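Local coordinates for protein metal-dependent hydrolase (Lactobacillus plantarum, PDB 2F6K) that probably catalyses a metal-dependent decarboxylation, as in the aminocarboxymuconate-semialdehyde decarboxylases of the amidohydrolase superfamily, and binds manganese, at residues Leu249-Tyr263 with Leu287-Ala301. Residues are numbered along the deposited sequence; the frame is centred on the assembly and turned at random.
Sequences LPTLMSLAQPEHLLY and LLTNEQKQAIFYDNA
Asn300 reaches from the helix into the turn ahead of strand 261-262, and its ND2 grips two backbone carbonyls. The bond to Leu261 O, 2.8 Å from ND2, is nearly straight (168°) and lies in the amide plane; Pro258 O, 2.9 Å from the same ND2, takes a more bent bond on a lone pair, tilted out of the amide plane. Arg303 holds OD1, which helps fix the amide's rotation. Replacing Asn300 by an alanine would probably deprive both carbonyls of this shared donor and leave the turn freer to shift. Two backbone contacts run along the strand and just past it: the CA-H of Ile296 points at Leu261 O, and Tyr263 N bonds weakly to Ile296 O (2.9 Å).

Phe297 turns an edge to the face of Tyr263, planes tilted at 60°. Tyr263 CG, anti to N (chi1 170°), carries the ring beside the carbonyl carbon, bringing CD1 3.5 Å from Phe297 CE2.

Among apolar contacts, Ile296 CG1 packs on Leu261 CB (3.9 Å) and its CD1 meets Leu249 CD2 tip to tip; selenomethionine Met253 rests its selenium on Leu288 CD2, before the last helix. Asn300, Ile296 and Phe297 thus pack that helix on the eighth strand of a TIM barrel, which closes beside strand 3-9, where Tyr263 and Phe6 share a backbone bond.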
# COMPACT_ATOMS: atom_id res chain seq x y z
N LEU A 249 -29.75 -10.10 -4.91
CA LEU A 249 -30.97 -9.59 -4.30
C LEU A 249 -31.70 -10.62 -3.45
O LEU A 249 -32.09 -10.33 -2.32
CB LEU A 249 -31.91 -9.02 -5.36
CG LEU A 249 -33.23 -8.46 -4.82
CD1 LEU A 249 -32.98 -7.64 -3.56
CD2 LEU A 249 -33.91 -7.64 -5.89
N PRO A 250 -31.92 -11.84 -3.98
CA PRO A 250 -32.61 -12.88 -3.20
C PRO A 250 -31.94 -13.15 -1.84
O PRO A 250 -32.62 -13.35 -0.83
CB PRO A 250 -32.56 -14.09 -4.12
CG PRO A 250 -32.70 -13.45 -5.48
CD PRO A 250 -31.72 -12.29 -5.37
N THR A 251 -30.61 -13.15 -1.81
CA THR A 251 -29.91 -13.39 -0.56
C THR A 251 -30.18 -12.23 0.41
O THR A 251 -30.51 -12.43 1.58
CB THR A 251 -28.38 -13.53 -0.78
OG1 THR A 251 -28.11 -14.70 -1.56
CG2 THR A 251 -27.66 -13.67 0.56
N LEU A 252 -30.05 -11.01 -0.11
CA LEU A 252 -30.26 -9.79 0.67
C LEU A 252 -31.65 -9.71 1.31
O LEU A 252 -31.81 -9.14 2.39
CB LEU A 252 -30.05 -8.56 -0.22
CG LEU A 252 -30.41 -7.22 0.42
CD1 LEU A 252 -29.40 -6.87 1.50
CD2 LEU A 252 -30.44 -6.13 -0.64
N MSE A 253 -32.65 -10.28 0.65
CA MSE A 253 -34.01 -10.22 1.17
C MSE A 253 -34.26 -11.08 2.40
O MSE A 253 -35.29 -10.95 3.06
CB MSE A 253 -35.01 -10.56 0.05
CG MSE A 253 -34.95 -9.55 -1.09
SE MSE A 253 -36.21 -9.83 -2.53
CE MSE A 253 -35.64 -11.60 -3.02
N SER A 254 -33.31 -11.95 2.72
CA SER A 254 -33.46 -12.77 3.92
C SER A 254 -32.85 -12.00 5.10
O SER A 254 -32.91 -12.46 6.25
CB SER A 254 -32.73 -14.11 3.75
OG SER A 254 -31.32 -13.92 3.79
N LEU A 255 -32.28 -10.83 4.81
CA LEU A 255 -31.65 -10.00 5.83
C LEU A 255 -32.24 -8.59 5.90
O LEU A 255 -32.34 -8.01 6.98
CB LEU A 255 -30.15 -9.88 5.57
CG LEU A 255 -29.26 -11.11 5.70
CD1 LEU A 255 -27.97 -10.88 4.93
CD2 LEU A 255 -28.98 -11.39 7.16
N ALA A 256 -32.61 -8.05 4.75
CA ALA A 256 -33.17 -6.70 4.67
C ALA A 256 -34.67 -6.65 4.90
O ALA A 256 -35.38 -7.63 4.71
CB ALA A 256 -32.83 -6.08 3.33
N GLN A 257 -35.15 -5.48 5.29
CA GLN A 257 -36.56 -5.27 5.52
C GLN A 257 -37.17 -5.02 4.14
O GLN A 257 -36.60 -4.32 3.31
CB GLN A 257 -36.76 -4.04 6.41
CG GLN A 257 -37.80 -4.20 7.50
CD GLN A 257 -37.96 -2.95 8.36
OE1 GLN A 257 -37.03 -2.54 9.05
NE2 GLN A 257 -39.13 -2.33 8.30
N PRO A 258 -38.34 -5.62 3.87
CA PRO A 258 -39.04 -5.47 2.59
C PRO A 258 -39.28 -4.04 2.15
O PRO A 258 -39.18 -3.72 0.97
CB PRO A 258 -40.35 -6.22 2.82
CG PRO A 258 -39.90 -7.34 3.70
CD PRO A 258 -39.01 -6.63 4.71
N GLU A 259 -39.59 -3.16 3.10
CA GLU A 259 -39.87 -1.76 2.81
C GLU A 259 -38.61 -0.91 2.63
O GLU A 259 -38.70 0.27 2.27
CB GLU A 259 -40.73 -1.15 3.93
CG GLU A 259 -41.91 -2.01 4.41
CD GLU A 259 -41.47 -3.30 5.10
OE1 GLU A 259 -40.36 -3.33 5.69
OE2 GLU A 259 -42.25 -4.29 5.06
N HIS A 260 -37.44 -1.49 2.87
CA HIS A 260 -36.19 -0.74 2.74
C HIS A 260 -35.39 -1.01 1.47
O HIS A 260 -34.21 -0.69 1.40
CB HIS A 260 -35.30 -0.98 3.97
CG HIS A 260 -35.80 -0.34 5.23
ND1 HIS A 260 -35.08 -0.34 6.40
CD2 HIS A 260 -36.95 0.32 5.49
CE1 HIS A 260 -35.77 0.30 7.34
NE2 HIS A 260 -36.91 0.70 6.81
N LEU A 261 -36.04 -1.60 0.47
CA LEU A 261 -35.37 -1.90 -0.79
C LEU A 261 -35.75 -0.85 -1.82
O LEU A 261 -36.92 -0.66 -2.12
CB LEU A 261 -35.76 -3.30 -1.26
CG LEU A 261 -35.37 -4.41 -0.28
CD1 LEU A 261 -36.01 -5.72 -0.73
CD2 LEU A 261 -33.85 -4.54 -0.19
N LEU A 262 -34.75 -0.18 -2.38
CA LEU A 262 -34.99 0.88 -3.35
C LEU A 262 -34.42 0.58 -4.72
O LEU A 262 -33.33 0.04 -4.85
CB LEU A 262 -34.39 2.18 -2.82
CG LEU A 262 -34.83 2.59 -1.42
CD1 LEU A 262 -33.92 3.70 -0.91
CD2 LEU A 262 -36.28 3.05 -1.45
N TYR A 263 -35.16 0.95 -5.76
CA TYR A 263 -34.72 0.75 -7.13
C TYR A 263 -33.60 1.73 -7.46
O TYR A 263 -33.56 2.84 -6.94
CB TYR A 263 -35.87 0.98 -8.11
CG TYR A 263 -35.41 1.03 -9.54
CD1 TYR A 263 -34.86 -0.10 -10.16
CD2 TYR A 263 -35.49 2.20 -10.28
CE1 TYR A 263 -34.40 -0.05 -11.48
CE2 TYR A 263 -35.04 2.26 -11.59
CZ TYR A 263 -34.50 1.13 -12.18
OH TYR A 263 -34.08 1.18 -13.49
N LEU A 287 -38.41 -14.32 -9.34
CA LEU A 287 -37.85 -14.32 -7.99
C LEU A 287 -38.48 -13.28 -7.08
O LEU A 287 -38.17 -13.21 -5.90
CB LEU A 287 -36.34 -14.09 -8.07
CG LEU A 287 -35.63 -15.19 -8.86
CD1 LEU A 287 -34.16 -14.86 -9.02
CD2 LEU A 287 -35.82 -16.51 -8.14
N LEU A 288 -39.38 -12.47 -7.64
CA LEU A 288 -40.05 -11.44 -6.87
C LEU A 288 -41.55 -11.46 -7.13
O LEU A 288 -41.98 -11.63 -8.27
CB LEU A 288 -39.51 -10.06 -7.24
CG LEU A 288 -38.01 -9.80 -7.09
CD1 LEU A 288 -37.74 -8.35 -7.44
CD2 LEU A 288 -37.57 -10.09 -5.68
N THR A 289 -42.35 -11.28 -6.08
CA THR A 289 -43.81 -11.24 -6.20
C THR A 289 -44.14 -9.84 -6.72
O THR A 289 -43.31 -8.93 -6.63
CB THR A 289 -44.50 -11.41 -4.83
OG1 THR A 289 -44.34 -10.20 -4.07
CG2 THR A 289 -43.88 -12.56 -4.06
N ASN A 290 -45.34 -9.66 -7.26
CA ASN A 290 -45.75 -8.36 -7.78
C ASN A 290 -45.71 -7.29 -6.69
O ASN A 290 -45.43 -6.12 -6.97
CB ASN A 290 -47.16 -8.42 -8.36
CG ASN A 290 -47.25 -9.33 -9.56
OD1 ASN A 290 -46.38 -9.31 -10.44
ND2 ASN A 290 -48.30 -10.13 -9.62
N GLU A 291 -45.98 -7.68 -5.45
CA GLU A 291 -45.96 -6.73 -4.35
C GLU A 291 -44.54 -6.21 -4.11
O GLU A 291 -44.32 -5.02 -3.91
CB GLU A 291 -46.51 -7.40 -3.07
CG GLU A 291 -46.63 -6.45 -1.89
CD GLU A 291 -47.30 -7.08 -0.67
OE1 GLU A 291 -47.63 -8.30 -0.71
OE2 GLU A 291 -47.51 -6.36 0.33
N GLN A 292 -43.56 -7.12 -4.16
CA GLN A 292 -42.17 -6.75 -3.96
C GLN A 292 -41.67 -5.87 -5.12
O GLN A 292 -40.93 -4.91 -4.90
CB GLN A 292 -41.32 -8.01 -3.83
CG GLN A 292 -41.81 -8.92 -2.73
CD GLN A 292 -41.03 -10.21 -2.65
OE1 GLN A 292 -40.86 -10.93 -3.65
NE2 GLN A 292 -40.56 -10.53 -1.45
N LYS A 293 -42.09 -6.20 -6.34
CA LYS A 293 -41.69 -5.39 -7.49
C LYS A 293 -42.23 -3.97 -7.36
O LYS A 293 -41.55 -3.01 -7.70
CB LYS A 293 -42.20 -6.02 -8.79
CG LYS A 293 -41.62 -7.39 -9.05
CD LYS A 293 -42.03 -7.95 -10.40
CE LYS A 293 -41.50 -9.37 -10.56
NZ LYS A 293 -41.77 -9.95 -11.89
N GLN A 294 -43.45 -3.85 -6.86
CA GLN A 294 -44.09 -2.56 -6.66
C GLN A 294 -43.39 -1.77 -5.55
O GLN A 294 -43.23 -0.55 -5.66
CB GLN A 294 -45.55 -2.79 -6.28
CG GLN A 294 -46.42 -1.54 -6.29
CD GLN A 294 -46.45 -0.85 -7.66
OE1 GLN A 294 -45.94 -1.36 -8.65
NE2 GLN A 294 -47.07 0.33 -7.70
N ALA A 295 -42.98 -2.46 -4.49
CA ALA A 295 -42.31 -1.83 -3.36
C ALA A 295 -40.94 -1.30 -3.75
O ALA A 295 -40.59 -0.16 -3.45
CB ALA A 295 -42.17 -2.82 -2.21
N ILE A 296 -40.17 -2.16 -4.41
CA ILE A 296 -38.83 -1.83 -4.85
C ILE A 296 -38.81 -0.70 -5.87
O ILE A 296 -37.97 0.19 -5.80
CB ILE A 296 -38.15 -3.07 -5.46
CG1 ILE A 296 -37.93 -4.11 -4.36
CG2 ILE A 296 -36.82 -2.68 -6.11
CD1 ILE A 296 -37.28 -5.38 -4.85
N PHE A 297 -39.74 -0.73 -6.81
CA PHE A 297 -39.81 0.29 -7.85
C PHE A 297 -40.40 1.63 -7.43
O PHE A 297 -40.01 2.67 -7.98
CB PHE A 297 -40.64 -0.23 -9.03
CG PHE A 297 -39.87 -1.09 -9.99
CD1 PHE A 297 -40.42 -2.28 -10.47
CD2 PHE A 297 -38.62 -0.69 -10.44
CE1 PHE A 297 -39.73 -3.06 -11.38
CE2 PHE A 297 -37.91 -1.47 -11.35
CZ PHE A 297 -38.47 -2.66 -11.83
N TYR A 298 -41.33 1.63 -6.49
CA TYR A 298 -41.98 2.88 -6.11
C TYR A 298 -42.34 3.09 -4.64
O TYR A 298 -41.86 4.03 -4.00
CB TYR A 298 -43.24 3.04 -6.98
CG TYR A 298 -43.91 4.39 -6.87
CD1 TYR A 298 -43.47 5.46 -7.63
CD2 TYR A 298 -44.97 4.59 -5.98
CE1 TYR A 298 -44.07 6.71 -7.50
CE2 TYR A 298 -45.57 5.84 -5.85
CZ TYR A 298 -45.12 6.89 -6.61
OH TYR A 298 -45.70 8.13 -6.49
N ASP A 299 -43.19 2.23 -4.09
CA ASP A 299 -43.63 2.38 -2.71
C ASP A 299 -42.56 2.70 -1.67
O ASP A 299 -42.69 3.67 -0.92
CB ASP A 299 -44.44 1.15 -2.27
CG ASP A 299 -45.69 0.93 -3.14
OD1 ASP A 299 -46.19 1.90 -3.74
OD2 ASP A 299 -46.17 -0.22 -3.20
N ASN A 300 -41.50 1.90 -1.60
CA ASN A 300 -40.46 2.15 -0.61
C ASN A 300 -39.84 3.54 -0.74
O ASN A 300 -39.72 4.25 0.26
CB ASN A 300 -39.39 1.07 -0.69
CG ASN A 300 -39.94 -0.30 -0.32
OD1 ASN A 300 -41.00 -0.39 0.30
ND2 ASN A 300 -39.23 -1.36 -0.69
N ALA A 301 -39.47 3.94 -1.95
CA ALA A 301 -38.89 5.26 -2.17
C ALA A 301 -39.89 6.33 -1.73
O ALA A 301 -39.58 7.20 -0.92
CB ALA A 301 -38.54 5.45 -3.63